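Local coordinates for protein short chain alcohol dehydrogenase-related dehydrogenase (Sinorhizobium meliloti, PDB 3TPC) that is probably an oxidoreductase of the short-chain dehydrogenase/reductase family, built on a Rossmann-type nucleotide-binding fold, at residues R8-T13 and E30-L35; G80-L85 and A128-Q133. All blocks are in the same frame, centred on the assembly; numbering follows the deposited sequence.

Interaction 1. Residues R8-T13 and E30-L35; sequences RVFIVT and EGATVL
Val9 and Thr33 lie side by side on adjacent parallel strands, their side chains pointing the same way, with Val9 CG2 3.8 Å from Thr33 CB. Val9 CG1 is anti to its backbone N (chi1 174°), which leaves CG2 as the methyl beside that N and facing the threonine. Further along this face, Ile11 CG1 comes within 4.2 Å of Leu35 CB, and Phe74, Ala75 and Phe79 of helix 65-79 pack against the same row. The two strands begin and end the first beta-alpha-beta unit of the Rossmann fold, with helix 18-29 as the crossover between them. That helix lies over the opposite face, where Thr24 and Leu27 meet Phe10, Val12 and Val34. Here Val12 CG2 reaches obliquely to Val34 CG1 at 4.1 Å, while Ala32 CB approaches Phe10 CD2 at a slant to the ring. Phe10 pairs with strand 33-38 through both its backbone N and O: Phe10 N donates to Thr33 O at 2.8 Å, and Phe10 O accepts Leu35 N at 2.7 Å, an almost straight bond (173°). At the start of the pairing, Ala32 CB lies 3.3 Å from Arg8 O, and the bond from Thr33 N to that oxygen is bent to 133°.

Interaction 2. Residues G80-L85 and A128-Q133; sequences GHVHGL and AEVMSQ
Val82 meets two consecutive helix residues, Val130 and Met131, in a contact made without any hydrogen bond between its segments. Val82 CG2 touches Val130 CG1 at 3.6 Å, the two valine side chains crossing at about a right angle. Met131, modelled as selenomethionine, reaches further. Met131 CB starts 4.0 Å from the carbonyl oxygen Val82 O. Met131 CG stands anti to the carbonyl carbon and beside the backbone N (chi1 -62°), which brings it to 3.6 Å from Val82 O and 4.1 Å from Val82 CG1. Beyond CG the chain is extended, and SE carries CE to the strand. Met131 CE lies against the backbone, 3.4 Å from both Gly84 N and Leu85 N, and touches Leu85 CB at 4.0 Å. The tip thus packs on the start of strand 84-87. Around it, Val82 and Leu85 both touch Ile11 of strand 9-12, and Leu85 also meets Met123, Ile124 and Ala127 of helix 106-132. Val130 leans on Leu72 of helix 65-79, while Ala128 and Ser132 pack on Leu98, and Glu129 on Pro103, of a second subunit.

How the interactions relate
Interactions 1 and 2 follow one another along the chain, yet their centres lie only about 12 Å apart because strands 9-12 and 84-87 are neighbours in the same parallel sheet. Probable hydrogen bonds join them: Ile11 N to Gly84 O at 2.8 Å and Val9 O to His83 N, also at 2.8 Å. Beside this ladder Arg8 NH2 packs on His83 CD2, and Val9 CG1 lies near His81 O. Strand 9-12 is therefore held by strand 33-38 on one edge and strand 84-87 on the other. In this family the dinucleotide cofactor generally binds at the C-terminal ends of these strands, so Thr13, ending segment 8-13, probably lies close to that site.

Interaction 1. Residues R8-T13 and E30-L35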
loop_
_atom_site.group_PDB
_atom_site.type_symbol
_atom_site.label_atom_id
_atom_site.label_comp_id
_atom_site.label_asym_id
_atom_site.label_seq_id
_atom_site.Cartn_x
_atom_site.Cartn_y
_atom_site.Cartn_z
ATOM N N ARG D 8 -5.128 19.539 28.655
ATOM C CA ARG D 8 -5.969 18.831 27.688
ATOM C C ARG D 8 -6.508 17.535 28.292
ATOM O O ARG D 8 -5.830 16.877 29.109
ATOM C CB ARG D 8 -5.230 18.573 26.372
ATOM C CG ARG D 8 -4.229 19.662 25.922
ATOM C CD ARG D 8 -4.798 21.038 25.767
ATOM N NE ARG D 8 -5.763 21.128 24.687
ATOM C CZ ARG D 8 -6.415 22.250 24.358
ATOM N NH1 ARG D 8 -6.196 23.398 24.996
ATOM N NH2 ARG D 8 -7.296 22.225 23.372
ATOM N N VAL D 9 -7.735 17.188 27.921
ATOM C CA VAL D 9 -8.412 16.003 28.457
ATOM C C VAL D 9 -8.455 14.870 27.424
ATOM O O VAL D 9 -9.046 15.027 26.343
ATOM C CB VAL D 9 -9.867 16.356 28.829
ATOM C CG1 VAL D 9 -10.651 15.103 29.255
ATOM C CG2 VAL D 9 -9.884 17.470 29.910
ATOM N N PHE D 10 -7.862 13.734 27.790
ATOM C CA PHE D 10 -7.788 12.564 26.940
ATOM C C PHE D 10 -8.542 11.389 27.491
ATOM O O PHE D 10 -8.550 11.129 28.702
ATOM C CB PHE D 10 -6.332 12.130 26.738
ATOM C CG PHE D 10 -5.604 12.959 25.754
ATOM C CD1 PHE D 10 -5.212 12.418 24.535
ATOM C CD2 PHE D 10 -5.335 14.297 26.023
ATOM C CE1 PHE D 10 -4.556 13.204 23.591
ATOM C CE2 PHE D 10 -4.689 15.085 25.119
ATOM C CZ PHE D 10 -4.302 14.560 23.892
ATOM N N ILE D 11 -9.166 10.651 26.578
ATOM C CA ILE D 11 -9.695 9.348 26.887
ATOM C C ILE D 11 -8.777 8.322 26.286
ATOM O O ILE D 11 -8.336 8.453 25.159
ATOM C CB ILE D 11 -11.100 9.182 26.340
ATOM C CG1 ILE D 11 -11.964 10.344 26.843
ATOM C CG2 ILE D 11 -11.645 7.792 26.739
ATOM C CD1 ILE D 11 -13.381 10.391 26.326
ATOM N N VAL D 12 -8.468 7.311 27.068
ATOM C CA VAL D 12 -7.597 6.287 26.639
ATOM C C VAL D 12 -8.318 5.005 26.987
ATOM O O VAL D 12 -8.920 4.876 28.068
ATOM C CB VAL D 12 -6.221 6.287 27.356
ATOM C CG1 VAL D 12 -5.401 5.145 26.862
ATOM C CG2 VAL D 12 -5.416 7.579 27.139
ATOM N N THR D 13 -8.169 4.049 26.076
ATOM C CA THR D 13 -8.883 2.802 26.049
ATOM C C THR D 13 -7.863 1.678 26.254
ATOM O O THR D 13 -6.659 1.844 25.984
ATOM C CB THR D 13 -9.636 2.815 24.698
ATOM O OG1 THR D 13 -11.039 3.061 24.906
ATOM C CG2 THR D 13 -9.349 1.668 23.842
ATOM N N GLU D 30 2.766 14.684 31.117
ATOM C CA GLU D 30 2.727 15.965 30.357
ATOM C C GLU D 30 1.629 16.883 30.860
ATOM O O GLU D 30 1.310 17.881 30.231
ATOM C CB GLU D 30 2.538 15.762 28.845
ATOM C CG GLU D 30 3.625 14.943 28.148
ATOM C CD GLU D 30 4.944 15.683 27.967
ATOM O OE1 GLU D 30 4.926 16.908 27.835
ATOM O OE2 GLU D 30 6.010 15.035 27.938
ATOM N N GLY D 31 1.021 16.507 31.970
ATOM C CA GLY D 31 0.063 17.357 32.670
ATOM C C GLY D 31 -1.346 17.351 32.149
ATOM O O GLY D 31 -2.119 18.285 32.423
ATOM N N ALA D 32 -1.689 16.300 31.406
ATOM C CA ALA D 32 -3.036 16.127 30.850
ATOM C C ALA D 32 -4.014 15.450 31.822
ATOM O O ALA D 32 -3.650 14.581 32.599
ATOM C CB ALA D 32 -2.961 15.320 29.487
ATOM N N THR D 33 -5.272 15.824 31.734
ATOM C CA THR D 33 -6.318 15.102 32.429
ATOM C C THR D 33 -6.652 13.802 31.656
ATOM O O THR D 33 -6.931 13.831 30.456
ATOM C CB THR D 33 -7.559 16.017 32.546
ATOM O OG1 THR D 33 -7.221 17.152 33.345
ATOM C CG2 THR D 33 -8.714 15.309 33.162
ATOM N N VAL D 34 -6.643 12.660 32.329
ATOM C CA VAL D 34 -6.832 11.400 31.605
ATOM C C VAL D 34 -8.012 10.567 32.139
ATOM O O VAL D 34 -8.111 10.312 33.326
ATOM C CB VAL D 34 -5.499 10.583 31.522
ATOM C CG1 VAL D 34 -5.703 9.227 30.855
ATOM C CG2 VAL D 34 -4.436 11.356 30.756
ATOM N N LEU D 35 -8.906 10.164 31.235
ATOM C CA LEU D 35 -9.954 9.216 31.545
ATOM C C LEU D 35 -9.518 7.839 31.043
ATOM O O LEU D 35 -9.516 7.568 29.847
ATOM C CB LEU D 35 -11.299 9.640 30.933
ATOM C CG LEU D 35 -12.448 8.670 31.244
ATOM C CD1 LEU D 35 -12.609 8.339 32.753
ATOM C CD2 LEU D 35 -13.772 9.152 30.672
#

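Interaction 2. Residues G80-L85 and A128-Q133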
loop_
_atom_site.group_PDB
_atom_site.type_symbol
_atom_site.label_atom_id
_atom_site.label_comp_id
_atom_site.label_asym_id
_atom_site.label_seq_id
_atom_site.Cartn_x
_atom_site.Cartn_y
_atom_site.Cartn_z
ATOM N N GLY D 80 -15.359 18.842 31.300
ATOM C CA GLY D 80 -15.874 19.933 30.479
ATOM C C GLY D 80 -15.661 19.776 28.987
ATOM O O GLY D 80 -16.457 20.261 28.188
ATOM N N HIS D 81 -14.573 19.124 28.608
ATOM C CA HIS D 81 -14.233 18.941 27.203
ATOM C C HIS D 81 -13.680 17.546 27.023
ATOM O O HIS D 81 -13.516 16.814 27.981
ATOM C CB HIS D 81 -13.134 19.910 26.758
ATOM C CG HIS D 81 -13.494 21.352 26.896
ATOM N ND1 HIS D 81 -12.818 22.206 27.751
ATOM C CD2 HIS D 81 -14.454 22.096 26.290
ATOM C CE1 HIS D 81 -13.346 23.417 27.656
ATOM N NE2 HIS D 81 -14.345 23.376 26.785
ATOM N N VAL D 82 -13.417 17.191 25.776
ATOM C CA VAL D 82 -12.612 16.050 25.423
ATOM C C VAL D 82 -11.800 16.574 24.270
ATOM O O VAL D 82 -12.376 17.134 23.313
ATOM C CB VAL D 82 -13.494 14.878 24.942
ATOM C CG1 VAL D 82 -12.646 13.761 24.308
ATOM C CG2 VAL D 82 -14.361 14.333 26.109
ATOM N N HIS D 83 -10.487 16.404 24.343
ATOM C CA HIS D 83 -9.594 16.811 23.220
ATOM C C HIS D 83 -8.923 15.669 22.466
ATOM O O HIS D 83 -8.316 15.892 21.396
ATOM C CB HIS D 83 -8.513 17.761 23.717
ATOM C CG HIS D 83 -9.071 18.999 24.326
ATOM N ND1 HIS D 83 -9.129 19.195 25.691
ATOM C CD2 HIS D 83 -9.653 20.087 23.757
ATOM C CE1 HIS D 83 -9.705 20.365 25.932
ATOM N NE2 HIS D 83 -10.046 20.919 24.778
ATOM N N GLY D 84 -8.987 14.467 23.050
ATOM C CA GLY D 84 -8.110 13.379 22.669
ATOM C C GLY D 84 -8.745 12.034 22.942
ATOM O O GLY D 84 -9.272 11.799 24.045
ATOM N N LEU D 85 -8.725 11.165 21.922
ATOM C CA LEU D 85 -9.080 9.782 22.077
ATOM C C LEU D 85 -7.889 8.995 21.566
ATOM O O LEU D 85 -7.427 9.270 20.441
ATOM C CB LEU D 85 -10.365 9.435 21.327
ATOM C CG LEU D 85 -10.728 7.938 21.366
ATOM C CD1 LEU D 85 -11.116 7.423 22.775
ATOM C CD2 LEU D 85 -11.781 7.535 20.364
ATOM N N ALA D 128 -16.064 11.857 19.013
ATOM C CA ALA D 128 -15.943 12.848 18.021
ATOM C C ALA D 128 -17.102 13.820 18.162
ATOM O O ALA D 128 -16.906 15.026 17.954
ATOM C CB ALA D 128 -15.939 12.218 16.661
ATOM N N GLU D 129 -18.288 13.294 18.479
ATOM C CA GLU D 129 -19.463 14.109 18.750
ATOM C C GLU D 129 -19.132 15.206 19.783
ATOM O O GLU D 129 -19.314 16.376 19.500
ATOM C CB GLU D 129 -20.622 13.248 19.254
ATOM C CG GLU D 129 -21.769 14.083 19.877
ATOM C CD GLU D 129 -23.080 13.314 19.972
ATOM O OE1 GLU D 129 -23.084 12.200 20.547
ATOM O OE2 GLU D 129 -24.103 13.790 19.425
ATOM N N VAL D 130 -18.610 14.807 20.956
ATOM C CA VAL D 130 -18.144 15.745 21.961
ATOM C C VAL D 130 -17.047 16.711 21.471
ATOM O O VAL D 130 -17.171 17.936 21.682
ATOM C CB VAL D 130 -17.675 15.022 23.177
ATOM C CG1 VAL D 130 -16.923 15.959 24.081
ATOM C CG2 VAL D 130 -18.844 14.447 23.905
HETATM N N MSE D 131 -15.981 16.197 20.825
HETATM C CA MSE D 131 -14.864 17.042 20.427
HETATM C C MSE D 131 -15.406 18.166 19.577
HETATM O O MSE D 131 -14.986 19.307 19.709
HETATM C CB MSE D 131 -13.801 16.240 19.649
HETATM C CG MSE D 131 -13.149 15.091 20.471
HETATM SE SE MSE D 131 -12.183 13.945 19.259
HETATM C CE MSE D 131 -10.932 13.353 20.510
ATOM N N SER D 132 -16.329 17.784 18.703
ATOM C CA SER D 132 -17.188 18.575 17.835
ATOM C C SER D 132 -17.693 19.902 18.459
ATOM O O SER D 132 -17.737 20.959 17.799
ATOM C CB SER D 132 -18.402 17.652 17.578
ATOM O OG SER D 132 -19.210 17.960 16.476
ATOM N N GLN D 133 -18.085 19.798 19.735
ATOM C CA GLN D 133 -18.835 20.823 20.442
ATOM C C GLN D 133 -17.894 21.782 21.169
ATOM O O GLN D 133 -18.352 22.713 21.817
ATOM C CB GLN D 133 -19.776 20.170 21.455
ATOM C CG GLN D 133 -21.032 19.527 20.875
ATOM C CD GLN D 133 -21.629 18.447 21.823
ATOM O OE1 GLN D 133 -22.450 17.628 21.416
ATOM N NE2 GLN D 133 -21.198 18.450 23.087
#